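Long form salivary protein D7L1 (Culex quinquefasciatus, PDB 6V4C) binds and sequesters adenine, adenosine and adenine nucleotides, ATP and ADP most tightly, inhibiting platelet aggregation and modulating blood feeding by female mosquitoes. Local coordinates at residues S4-E9 with E54-Y59; E10-E15 with E264-R269; D88-E93 with K119-K124; M191-K196 with D257-R262. All blocks are in the same frame, centred on the assembly; numbering follows the deposited sequence.

How the interactions relate
Interaction 1 comes first: segment 4-9, leading into helix 8-22, meets the end of helix 45-55 and closes a largely helical loop of 44 residues. Interaction 2 starts on the next turn of helix 8-22 and reaches 264-269, so the two cross along the chain, and both touch ADP. Within the long loop closed by interaction 2 lie interaction 3, where helix 84-94 packs on helix 121-125, and then interaction 4, which joins the turn after helix 179-190 to helix 249-263. Interactions 3 and 4 are far apart, about 30 Å between centres. Glu-9 of interaction 1 reaches both Tyr-266 of interaction 2 and Arg-192 of interaction 4.

Interaction 1 of 4, residues S4-E9 with E54-Y59; sequences SPMDPE and EALGMY. With ADP (adenosine-5'-diphosphate), chain B.
Met-6 lays its thioether against the end of helix 45-55, with the sulfur over the backbone of Ala-55 and Leu-56. SD lies 3.8 Å from Ala-55 O and 4.0 Å from Leu-56 CA, while the terminal methyl CE of Met-6 is 3.9 Å from the same Ala-55 O. The bend at the last torsion (chi3 71°) is what folds CE back to this carbonyl. Leu-56 answers from the other segment with one branch: its CD2 approaches Met-6 SD at 4.2 Å, an apolar contact. Val-11 of helix 8-22 touches both side chains.

Both helix ends are capped. Helix 45-55 finishes in a Schellman motif at Gly-57, whose phi is positive and whose N bonds to Glu-54 O at 3.1 Å. On the other segment Asp-7 is the N-cap of helix 8-22, and its OD1 accepts a hydrogen bond from Glu-10 N.

Two residues on, with CG anti to the backbone N (chi1 -178°), Glu-9 puts CG 3.4 Å from ADP N6, beside the adenine amino group. The bend at chi2 (-88°) then turns the carboxylate off toward its partners: OE2 is held by Tyr-266 OH and by a salt bridge to Arg-192 NH1, which links the start of the helix to another residue of the ADP site. The packing of a capped first helix on the glycine-terminated end of another, inside one PBP/GOBP-family region, therefore lies beside the nucleotide pocket of this D7 protein, and Glu-9, three residues on from Met-6, is the pocket residue.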
# COMPACT_ATOMS: atom_id res chain seq x y z
N SER A 4 -3.25 -5.63 -13.37
CA SER A 4 -2.69 -6.97 -13.48
C SER A 4 -2.86 -7.65 -12.12
O SER A 4 -3.15 -6.97 -11.13
CB SER A 4 -1.22 -6.88 -13.89
OG SER A 4 -0.50 -6.01 -13.03
N PRO A 5 -2.72 -8.98 -12.04
CA PRO A 5 -2.87 -9.66 -10.75
C PRO A 5 -1.95 -9.07 -9.69
O PRO A 5 -0.83 -8.63 -9.97
CB PRO A 5 -2.50 -11.11 -11.06
CG PRO A 5 -2.87 -11.27 -12.49
CD PRO A 5 -2.57 -9.95 -13.15
N MET A 6 -2.44 -9.06 -8.45
CA MET A 6 -1.76 -8.42 -7.33
C MET A 6 -1.36 -9.46 -6.30
O MET A 6 -2.13 -10.39 -6.01
CB MET A 6 -2.68 -7.38 -6.68
CG MET A 6 -3.44 -6.52 -7.67
SD MET A 6 -4.59 -5.39 -6.86
CE MET A 6 -3.45 -4.23 -6.11
N ASP A 7 -0.16 -9.30 -5.75
CA ASP A 7 0.32 -10.17 -4.68
C ASP A 7 -0.30 -9.74 -3.35
O ASP A 7 -0.97 -8.70 -3.28
CB ASP A 7 1.86 -10.22 -4.73
CG ASP A 7 2.53 -8.94 -4.24
OD1 ASP A 7 1.97 -8.20 -3.41
OD2 ASP A 7 3.66 -8.68 -4.70
N PRO A 8 -0.11 -10.51 -2.28
CA PRO A 8 -0.79 -10.15 -1.02
C PRO A 8 -0.34 -8.82 -0.44
O PRO A 8 -1.14 -8.17 0.25
CB PRO A 8 -0.46 -11.32 -0.07
CG PRO A 8 -0.00 -12.42 -0.96
CD PRO A 8 0.67 -11.76 -2.12
N GLU A 9 0.90 -8.40 -0.69
CA GLU A 9 1.36 -7.10 -0.20
C GLU A 9 0.67 -5.96 -0.93
O GLU A 9 0.28 -4.96 -0.32
CB GLU A 9 2.89 -7.00 -0.34
CG GLU A 9 3.50 -5.69 0.20
CD GLU A 9 3.53 -4.57 -0.83
OE1 GLU A 9 3.32 -4.84 -2.04
OE2 GLU A 9 3.79 -3.41 -0.44
N GLU A 54 -12.48 -0.96 -7.01
CA GLU A 54 -11.69 -0.31 -8.05
C GLU A 54 -10.20 -0.53 -7.83
O GLU A 54 -9.46 -0.84 -8.77
CB GLU A 54 -12.03 1.19 -8.10
CG GLU A 54 -13.49 1.49 -8.41
CD GLU A 54 -13.78 2.98 -8.52
OE1 GLU A 54 -14.27 3.42 -9.58
OE2 GLU A 54 -13.51 3.71 -7.53
N ALA A 55 -9.74 -0.38 -6.59
CA ALA A 55 -8.32 -0.57 -6.29
C ALA A 55 -7.88 -2.01 -6.54
O ALA A 55 -6.72 -2.24 -6.92
CB ALA A 55 -8.02 -0.16 -4.85
N LEU A 56 -8.76 -2.98 -6.34
CA LEU A 56 -8.44 -4.38 -6.56
C LEU A 56 -8.73 -4.83 -7.99
O LEU A 56 -8.60 -6.02 -8.29
CB LEU A 56 -9.18 -5.27 -5.56
CG LEU A 56 -8.91 -5.01 -4.08
CD1 LEU A 56 -9.39 -6.17 -3.22
CD2 LEU A 56 -7.44 -4.72 -3.84
N GLY A 57 -9.13 -3.91 -8.87
CA GLY A 57 -9.39 -4.27 -10.25
C GLY A 57 -10.67 -5.04 -10.48
O GLY A 57 -10.83 -5.64 -11.54
N MET A 58 -11.59 -5.03 -9.51
CA MET A 58 -12.86 -5.71 -9.70
C MET A 58 -13.86 -4.87 -10.47
O MET A 58 -14.78 -5.42 -11.08
CB MET A 58 -13.48 -6.08 -8.35
CG MET A 58 -12.57 -6.86 -7.42
SD MET A 58 -13.43 -7.32 -5.91
CE MET A 58 -13.88 -9.01 -6.27
N TYR A 59 -13.71 -3.54 -10.46
CA TYR A 59 -14.67 -2.63 -11.06
C TYR A 59 -13.92 -1.59 -11.86
O TYR A 59 -12.98 -0.97 -11.35
CB TYR A 59 -15.51 -1.96 -9.97
CG TYR A 59 -16.67 -1.13 -10.48
CD1 TYR A 59 -17.83 -1.74 -10.92
CD2 TYR A 59 -16.60 0.25 -10.49
CE1 TYR A 59 -18.90 -0.98 -11.38
CE2 TYR A 59 -17.65 1.02 -10.95
CZ TYR A 59 -18.80 0.39 -11.39
OH TYR A 59 -19.86 1.15 -11.85
PB ADP B . -3.64 -11.09 11.01
O1B ADP B . -3.06 -12.30 11.32
O2B ADP B . -4.56 -10.62 11.98
O3B ADP B . -4.21 -11.10 9.77
PA ADP B . -2.46 -8.70 12.18
O1A ADP B . -1.64 -8.80 13.43
O2A ADP B . -3.78 -8.32 12.51
O3A ADP B . -2.50 -10.02 11.38
O5' ADP B . -2.03 -7.93 10.94
C5' ADP B . -2.76 -7.97 9.73
C4' ADP B . -2.48 -6.77 8.87
O4' ADP B . -1.33 -6.95 8.07
C3' ADP B . -3.46 -6.45 7.76
O3' ADP B . -4.54 -5.70 8.21
C2' ADP B . -2.64 -5.77 6.67
O2' ADP B . -2.84 -4.42 6.70
C1' ADP B . -1.24 -5.97 7.13
N9 ADP B . -0.32 -6.41 6.13
C8 ADP B . -0.47 -7.50 5.39
N7 ADP B . 0.49 -7.73 4.60
C5 ADP B . 1.35 -6.72 4.80
C6 ADP B . 2.58 -6.39 4.26
N6 ADP B . 3.19 -7.06 3.34
N1 ADP B . 3.18 -5.30 4.68
C2 ADP B . 2.59 -4.58 5.58
N3 ADP B . 1.47 -4.80 6.17
C4 ADP B . 0.87 -5.89 5.75

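Interaction 2 of 4, residues E10-E15 with E264-R269; sequences EVAFEE and ENYSYR. With ADP (adenosine-5'-diphosphate), chain B.
Phe-13 and Tyr-266 form a T-shaped aromatic pair between helix 8-22 and the type I turn from Asn-265 to Tyr-268 that forms part of the ADP pocket. The Phe-13 edge points at one face of Tyr-266, with the planes at 87° and the centroids 5.3 Å apart. CD2 of Phe-13 stands toward the rim of that face. Adenine takes the opposite face, ADP C2 sitting 3.3 Å above the centre of the Tyr-266 ring, so the tyrosine is held between protein and ligand. Beyond the pair, the Phe-13 ring also makes a cation-pi contact with Arg-192.

Apolar contacts fill in beside the rings: Phe-13 CB meets Tyr-266 CE2 at 3.9 Å, and Ala-12 CB reaches ADP C8 at 3.5 Å, which lines the adenine with the helix.

Polar bonds come from the turn. Asn-265 OD1 accepts from Ser-267 N in the carbonyl plane, an Asx turn that fixes the amide's rotation. Tyr-266 N donates to ADP N3 at 3.0 Å, a backbone bond to the base. Ser-267 OG pairs with the ribose O3', although the modelled separation is doubtfully short. With its amide so held, Asn-265 sends ND2 to ADP O5' in a weak bond of 3.3 Å.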
# COMPACT_ATOMS: atom_id res chain seq x y z
N GLU A 10 0.54 -6.08 -2.23
CA GLU A 10 -0.22 -5.12 -3.03
C GLU A 10 -1.67 -5.02 -2.59
O GLU A 10 -2.10 -4.02 -2.45
CB GLU A 10 -0.13 -5.42 -4.49
CG GLU A 10 1.21 -5.44 -5.03
CD GLU A 10 1.30 -5.84 -6.47
OE1 GLU A 10 1.17 -6.89 -6.76
OE2 GLU A 10 1.47 -5.05 -7.21
N VAL A 11 -2.35 -6.10 -2.32
CA VAL A 11 -3.75 -5.97 -1.90
C VAL A 11 -3.83 -5.36 -0.54
O VAL A 11 -4.56 -4.58 -0.37
CB VAL A 11 -4.48 -7.29 -1.99
CG1 VAL A 11 -5.86 -7.16 -1.53
CG2 VAL A 11 -4.33 -7.93 -3.31
N ALA A 12 -2.95 -5.76 0.37
CA ALA A 12 -2.98 -5.19 1.71
C ALA A 12 -2.69 -3.70 1.68
O ALA A 12 -3.30 -2.92 2.43
CB ALA A 12 -2.01 -5.93 2.62
N PHE A 13 -1.75 -3.27 0.83
CA PHE A 13 -1.48 -1.84 0.69
C PHE A 13 -2.72 -1.09 0.21
O PHE A 13 -3.07 -0.04 0.75
CB PHE A 13 -0.32 -1.62 -0.28
CG PHE A 13 0.11 -0.18 -0.38
CD1 PHE A 13 -0.48 0.68 -1.29
CD2 PHE A 13 1.12 0.32 0.44
CE1 PHE A 13 -0.09 2.00 -1.38
CE2 PHE A 13 1.52 1.64 0.35
CZ PHE A 13 0.91 2.48 -0.56
N GLU A 14 -3.40 -1.62 -0.82
CA GLU A 14 -4.55 -0.92 -1.36
C GLU A 14 -5.73 -0.95 -0.40
O GLU A 14 -6.46 0.04 -0.27
CB GLU A 14 -4.94 -1.50 -2.72
CG GLU A 14 -3.83 -1.40 -3.78
CD GLU A 14 -3.48 0.03 -4.15
OE1 GLU A 14 -4.32 0.93 -3.94
OE2 GLU A 14 -2.36 0.25 -4.65
N GLU A 15 -5.94 -2.08 0.29
CA GLU A 15 -7.03 -2.16 1.26
C GLU A 15 -6.86 -1.13 2.37
O GLU A 15 -7.80 -0.42 2.73
CB GLU A 15 -7.12 -3.57 1.85
CG GLU A 15 -8.23 -3.71 2.89
CD GLU A 15 -8.09 -4.96 3.74
OE1 GLU A 15 -8.93 -5.88 3.62
OE2 GLU A 15 -7.13 -5.02 4.54
N GLU A 264 5.62 -1.52 8.27
CA GLU A 264 5.71 -2.86 8.84
C GLU A 264 4.34 -3.52 8.94
O GLU A 264 4.23 -4.75 8.88
CB GLU A 264 6.40 -2.82 10.20
CG GLU A 264 7.84 -2.36 10.14
CD GLU A 264 8.60 -2.64 11.43
OE1 GLU A 264 7.96 -3.07 12.41
OE2 GLU A 264 9.83 -2.43 11.46
N ASN A 265 3.28 -2.72 9.08
CA ASN A 265 1.91 -3.23 9.13
C ASN A 265 1.00 -2.11 8.64
O ASN A 265 0.80 -1.13 9.36
CB ASN A 265 1.55 -3.66 10.55
CG ASN A 265 0.22 -4.39 10.61
OD1 ASN A 265 -0.76 -3.97 9.98
ND2 ASN A 265 0.17 -5.48 11.35
N TYR A 266 0.45 -2.27 7.44
CA TYR A 266 -0.26 -1.18 6.78
C TYR A 266 -1.51 -0.74 7.54
O TYR A 266 -2.02 0.36 7.28
CB TYR A 266 -0.61 -1.56 5.34
CG TYR A 266 0.59 -1.80 4.46
CD1 TYR A 266 1.74 -1.02 4.59
CD2 TYR A 266 0.59 -2.81 3.51
CE1 TYR A 266 2.85 -1.23 3.79
CE2 TYR A 266 1.70 -3.03 2.70
CZ TYR A 266 2.82 -2.24 2.85
OH TYR A 266 3.92 -2.46 2.05
N SER A 267 -2.01 -1.55 8.47
CA SER A 267 -3.17 -1.19 9.28
C SER A 267 -2.81 -0.35 10.50
O SER A 267 -3.66 -0.14 11.36
CB SER A 267 -3.89 -2.46 9.75
OG SER A 267 -4.15 -3.34 8.67
N TYR A 268 -1.56 0.14 10.56
CA TYR A 268 -1.04 0.80 11.76
C TYR A 268 -1.95 1.94 12.22
O TYR A 268 -2.37 1.98 13.38
CB TYR A 268 0.37 1.31 11.46
CG TYR A 268 1.15 1.82 12.66
CD1 TYR A 268 1.85 0.94 13.48
CD2 TYR A 268 1.21 3.18 12.95
CE1 TYR A 268 2.57 1.40 14.56
CE2 TYR A 268 1.94 3.64 14.03
CZ TYR A 268 2.62 2.75 14.83
OH TYR A 268 3.34 3.21 15.91
N ARG A 269 -2.27 2.87 11.32
CA ARG A 269 -3.06 4.03 11.70
C ARG A 269 -4.53 3.70 11.97
O ARG A 269 -5.25 4.56 12.49
CB ARG A 269 -2.96 5.12 10.64
CG ARG A 269 -1.58 5.74 10.54
CD ARG A 269 -1.51 6.71 9.38
NE ARG A 269 -2.22 7.95 9.64
CZ ARG A 269 -2.61 8.80 8.70
NH1 ARG A 269 -2.36 8.54 7.42
NH2 ARG A 269 -3.25 9.91 9.03
PB ADP B . -3.64 -11.09 11.01
O1B ADP B . -3.06 -12.30 11.32
O2B ADP B . -4.56 -10.62 11.98
O3B ADP B . -4.21 -11.10 9.77
PA ADP B . -2.46 -8.70 12.18
O1A ADP B . -1.64 -8.80 13.43
O2A ADP B . -3.78 -8.32 12.51
O3A ADP B . -2.50 -10.02 11.38
O5' ADP B . -2.03 -7.93 10.94
C5' ADP B . -2.76 -7.97 9.73
C4' ADP B . -2.48 -6.77 8.87
O4' ADP B . -1.33 -6.95 8.07
C3' ADP B . -3.46 -6.45 7.76
O3' ADP B . -4.54 -5.70 8.21
C2' ADP B . -2.64 -5.77 6.67
O2' ADP B . -2.84 -4.42 6.70
C1' ADP B . -1.24 -5.97 7.13
N9 ADP B . -0.32 -6.41 6.13
C8 ADP B . -0.47 -7.50 5.39
N7 ADP B . 0.49 -7.73 4.60
C5 ADP B . 1.35 -6.72 4.80
C6 ADP B . 2.58 -6.39 4.26
N6 ADP B . 3.19 -7.06 3.34
N1 ADP B . 3.18 -5.30 4.68
C2 ADP B . 2.59 -4.58 5.58
N3 ADP B . 1.47 -4.80 6.17
C4 ADP B . 0.87 -5.89 5.75

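Interaction 3 of 4, residues D88-E93 with K119-K124; sequences DAIANE and KGVLEK
Ile-90 carries most of this contact, pushing its side chain from helix 84-94 into the first turn of helix 121-125. Its chain is extended at chi2 (-178°), which carries CD1 away from its own backbone toward Val-121, where it meets Val-121 CG1 at a close 3.5 Å. Val-121 CB follows at 3.7 Å from the same Ile-90 CD1, so the methyl rests on the valine's branch point as well as on one of its arms. The other arm of Ile-90, CG2, stands anti to its backbone nitrogen and turns to Leu-122, touching CD2 at 4.1 Å. One isoleucine thus serves two consecutive residues with separate methyls, and both pairs cross at a slant.

The setting is plain helix-to-helix packing within an all-helical PBP/GOBP-type fold, away from the nucleotide. Helix 104-117 closes the group: Val-114 lies against Ile-90, and Phe-111 against Leu-122. Val-121 also rests on Lys-86, and Leu-122 on Leu-94, so the short helix meets helix 84-94 on more than one turn.

Gly-120 occupies the N-cap position before Val-121. Its phi is positive (88°), and at these backbone angles a CB would be jammed against the carbonyl O of Lys-119. The carbonyl oxygen of Gly-120 accepts from Lys-124 N at 3.3 Å.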
# COMPACT_ATOMS: atom_id res chain seq x y z
N ASP A 88 -14.29 -19.56 -11.09
CA ASP A 88 -15.04 -19.03 -12.23
C ASP A 88 -16.47 -18.66 -11.86
O ASP A 88 -17.08 -17.83 -12.55
CB ASP A 88 -15.04 -20.04 -13.38
CG ASP A 88 -13.65 -20.27 -13.95
OD1 ASP A 88 -12.93 -19.28 -14.20
OD2 ASP A 88 -13.29 -21.45 -14.15
N ALA A 89 -17.01 -19.24 -10.80
CA ALA A 89 -18.38 -18.94 -10.39
C ALA A 89 -18.51 -17.48 -9.96
O ALA A 89 -19.28 -16.71 -10.55
CB ALA A 89 -18.83 -19.89 -9.28
N ILE A 90 -17.75 -17.08 -8.94
CA ILE A 90 -17.89 -15.73 -8.41
C ILE A 90 -17.45 -14.68 -9.42
O ILE A 90 -17.95 -13.55 -9.40
CB ILE A 90 -17.15 -15.57 -7.06
CG1 ILE A 90 -17.56 -16.68 -6.10
CG2 ILE A 90 -17.46 -14.22 -6.44
CD1 ILE A 90 -16.90 -16.54 -4.76
N ALA A 91 -16.52 -15.02 -10.31
CA ALA A 91 -16.14 -14.09 -11.37
C ALA A 91 -17.35 -13.72 -12.23
O ALA A 91 -17.66 -12.54 -12.42
CB ALA A 91 -15.02 -14.69 -12.22
N ASN A 92 -18.06 -14.73 -12.73
CA ASN A 92 -19.28 -14.47 -13.49
C ASN A 92 -20.39 -13.96 -12.58
O ASN A 92 -21.18 -13.09 -12.97
CB ASN A 92 -19.72 -15.73 -14.23
CG ASN A 92 -18.61 -16.34 -15.06
OD1 ASN A 92 -17.82 -15.62 -15.68
ND2 ASN A 92 -18.53 -17.66 -15.07
N GLU A 93 -20.47 -14.49 -11.35
CA GLU A 93 -21.52 -14.08 -10.42
C GLU A 93 -21.40 -12.60 -10.08
O GLU A 93 -22.42 -11.91 -9.93
CB GLU A 93 -21.45 -14.94 -9.16
CG GLU A 93 -22.55 -14.71 -8.14
CD GLU A 93 -22.44 -15.64 -6.95
OE1 GLU A 93 -21.62 -16.59 -7.01
OE2 GLU A 93 -23.17 -15.44 -5.96
N LYS A 119 -19.02 -16.48 1.69
CA LYS A 119 -18.25 -15.81 2.73
C LYS A 119 -16.83 -16.37 2.80
O LYS A 119 -16.63 -17.59 2.86
CB LYS A 119 -18.95 -15.97 4.08
CG LYS A 119 -19.04 -14.69 4.89
N GLY A 120 -15.85 -15.46 2.77
CA GLY A 120 -14.46 -15.83 2.88
C GLY A 120 -13.77 -16.16 1.57
O GLY A 120 -12.53 -16.24 1.55
N VAL A 121 -14.51 -16.35 0.48
CA VAL A 121 -13.88 -16.76 -0.78
C VAL A 121 -13.16 -15.58 -1.43
O VAL A 121 -12.07 -15.75 -2.00
CB VAL A 121 -14.91 -17.41 -1.72
CG1 VAL A 121 -14.21 -17.94 -2.96
CG2 VAL A 121 -15.65 -18.53 -1.00
N LEU A 122 -13.74 -14.38 -1.36
CA LEU A 122 -13.09 -13.21 -1.95
C LEU A 122 -11.81 -12.86 -1.21
O LEU A 122 -10.81 -12.48 -1.84
CB LEU A 122 -14.05 -12.03 -1.97
CG LEU A 122 -15.16 -12.09 -3.02
CD1 LEU A 122 -16.05 -10.86 -2.94
CD2 LEU A 122 -14.55 -12.23 -4.41
N GLU A 123 -11.81 -12.97 0.12
CA GLU A 123 -10.59 -12.74 0.88
C GLU A 123 -9.50 -13.71 0.47
O GLU A 123 -8.31 -13.36 0.48
CB GLU A 123 -10.89 -12.85 2.38
CG GLU A 123 -11.50 -11.61 2.99
CD GLU A 123 -12.32 -11.90 4.22
OE1 GLU A 123 -13.38 -12.56 4.09
OE2 GLU A 123 -11.90 -11.49 5.33
N LYS A 124 -9.87 -14.94 0.11
CA LYS A 124 -8.87 -15.92 -0.31
C LYS A 124 -8.35 -15.61 -1.70
O LYS A 124 -7.13 -15.67 -1.94
CB LYS A 124 -9.46 -17.33 -0.24
CG LYS A 124 -9.73 -17.83 1.17
CD LYS A 124 -10.30 -19.23 1.16
CE LYS A 124 -10.50 -19.75 2.58
NZ LYS A 124 -10.97 -21.16 2.58

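Interaction 4 of 4, residues M191-K196 with D257-R262; sequences MRWMKK and DYIEVR
Arg-192 NH1 is gripped by two oxygens: Glu-9 OE2, in a salt bridge, and the carbonyl O of Gly-190, through a hydrogen bond. The guanidinium thereby ties the turn after helix 179-190 to the first helix of the chain, while its neighbours Met-191 and Trp-193 meet Ile-259 on helix 249-263. The carboxylate would be expected to stabilise the arginine's positive charge.

Ile-259 presents two methyls. CG2 touches Met-191 CG at 3.7 Å, the side chains crossing at about a right angle. CD1 lies obliquely against the indole near CZ2 and NE1, 3.8 Å from Trp-193 CZ2, and Ile-259 CD1 also nears Met-191 SD at 3.9 Å. A bend at the end of Met-191 (chi3 -69°) lays its CE over the indole, 3.7 Å above the centre of the Trp-193 ring, a CH-pi contact of the methyl with the indole face.

The turn itself is a Schellman motif, in which Arg-192 leaves the helix with a positive phi of 65°. From this turn the Met-191 side chain and the end of the indole both reach Ile-259. The contact joins the loop after helix 179-190 to helix 249-263 within the all-helical PBP/GOBP-type architecture. Ile-205 of helix 202-211 packs against Trp-193.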
# COMPACT_ATOMS: atom_id res chain seq x y z
N MET A 191 7.11 2.62 -1.48
CA MET A 191 6.26 3.65 -0.89
C MET A 191 5.14 4.09 -1.81
O MET A 191 4.27 4.86 -1.39
CB MET A 191 7.09 4.89 -0.54
CG MET A 191 8.06 4.72 0.62
SD MET A 191 8.81 6.30 1.08
CE MET A 191 9.84 6.63 -0.35
N ARG A 192 5.14 3.64 -3.07
CA ARG A 192 4.21 4.09 -4.10
C ARG A 192 4.39 5.57 -4.44
O ARG A 192 3.51 6.17 -5.07
CB ARG A 192 2.75 3.76 -3.76
CG ARG A 192 2.30 2.34 -4.14
CD ARG A 192 2.98 1.26 -3.30
NE ARG A 192 2.33 -0.04 -3.47
CZ ARG A 192 2.69 -1.14 -2.82
NH1 ARG A 192 3.70 -1.13 -1.96
NH2 ARG A 192 2.03 -2.27 -3.03
N TRP A 193 5.51 6.17 -4.04
CA TRP A 193 5.85 7.49 -4.57
C TRP A 193 6.08 7.42 -6.07
O TRP A 193 5.76 8.35 -6.81
CB TRP A 193 7.10 8.04 -3.88
CG TRP A 193 6.86 8.54 -2.49
CD1 TRP A 193 5.79 8.28 -1.69
CD2 TRP A 193 7.72 9.41 -1.73
NE1 TRP A 193 5.93 8.92 -0.48
CE2 TRP A 193 7.11 9.62 -0.48
CE3 TRP A 193 8.95 10.02 -2.00
CZ2 TRP A 193 7.68 10.42 0.50
CZ3 TRP A 193 9.52 10.82 -1.02
CH2 TRP A 193 8.88 11.01 0.22
N MET A 194 6.67 6.31 -6.54
CA MET A 194 6.77 6.00 -7.95
C MET A 194 5.83 4.83 -8.23
O MET A 194 5.87 3.82 -7.52
CB MET A 194 8.20 5.61 -8.33
CG MET A 194 8.43 5.41 -9.82
SD MET A 194 10.04 4.69 -10.21
CE MET A 194 10.91 6.06 -10.97
N LYS A 195 4.98 4.99 -9.24
CA LYS A 195 4.03 3.94 -9.58
C LYS A 195 4.72 2.83 -10.37
O LYS A 195 5.91 2.91 -10.69
CB LYS A 195 2.86 4.53 -10.37
CG LYS A 195 2.10 5.61 -9.61
CD LYS A 195 0.76 5.94 -10.26
CE LYS A 195 0.91 6.68 -11.58
NZ LYS A 195 -0.29 7.52 -11.87
N LYS A 196 3.96 1.77 -10.66
CA LYS A 196 4.52 0.65 -11.40
C LYS A 196 5.06 1.08 -12.76
O LYS A 196 6.12 0.61 -13.20
CB LYS A 196 3.47 -0.45 -11.58
CG LYS A 196 3.41 -1.46 -10.44
CD LYS A 196 2.43 -2.58 -10.74
N ASP A 257 10.55 8.64 8.13
CA ASP A 257 10.56 7.82 9.34
C ASP A 257 9.17 7.28 9.66
O ASP A 257 9.01 6.12 10.02
CB ASP A 257 11.09 8.61 10.53
CG ASP A 257 12.59 8.84 10.47
OD1 ASP A 257 13.29 8.06 9.79
OD2 ASP A 257 13.06 9.81 11.10
N TYR A 258 8.14 8.13 9.52
CA TYR A 258 6.79 7.69 9.83
C TYR A 258 6.27 6.72 8.77
O TYR A 258 5.60 5.73 9.11
CB TYR A 258 5.87 8.89 9.98
CG TYR A 258 4.54 8.59 10.63
CD1 TYR A 258 4.46 7.73 11.72
CD2 TYR A 258 3.38 9.18 10.16
CE1 TYR A 258 3.25 7.45 12.31
CE2 TYR A 258 2.16 8.91 10.76
CZ TYR A 258 2.10 8.05 11.83
OH TYR A 258 0.88 7.79 12.42
N ILE A 259 6.57 6.97 7.49
CA ILE A 259 6.28 5.98 6.46
C ILE A 259 6.91 4.64 6.81
O ILE A 259 6.26 3.59 6.72
CB ILE A 259 6.75 6.49 5.08
CG1 ILE A 259 5.86 7.63 4.58
CG2 ILE A 259 6.77 5.34 4.08
CD1 ILE A 259 6.39 8.33 3.34
N GLU A 260 8.18 4.66 7.21
CA GLU A 260 8.87 3.41 7.53
C GLU A 260 8.17 2.65 8.64
O GLU A 260 7.94 1.44 8.53
CB GLU A 260 10.32 3.69 7.91
CG GLU A 260 11.06 2.43 8.29
CD GLU A 260 12.57 2.57 8.27
OE1 GLU A 260 13.07 3.71 8.37
OE2 GLU A 260 13.25 1.54 8.15
N VAL A 261 7.83 3.34 9.74
CA VAL A 261 7.16 2.69 10.86
C VAL A 261 5.84 2.07 10.42
O VAL A 261 5.51 0.94 10.79
CB VAL A 261 6.98 3.67 12.03
CG1 VAL A 261 5.99 3.12 13.04
CG2 VAL A 261 8.32 3.94 12.70
N ARG A 262 5.07 2.80 9.60
CA ARG A 262 3.77 2.30 9.16
C ARG A 262 3.90 1.15 8.17
O ARG A 262 2.96 0.35 8.04
CB ARG A 262 2.95 3.43 8.55
CG ARG A 262 2.59 4.54 9.52
CD ARG A 262 2.55 5.90 8.82
NE ARG A 262 1.57 5.93 7.73
CZ ARG A 262 1.62 6.77 6.70
NH1 ARG A 262 2.62 7.64 6.60
NH2 ARG A 262 0.68 6.72 5.77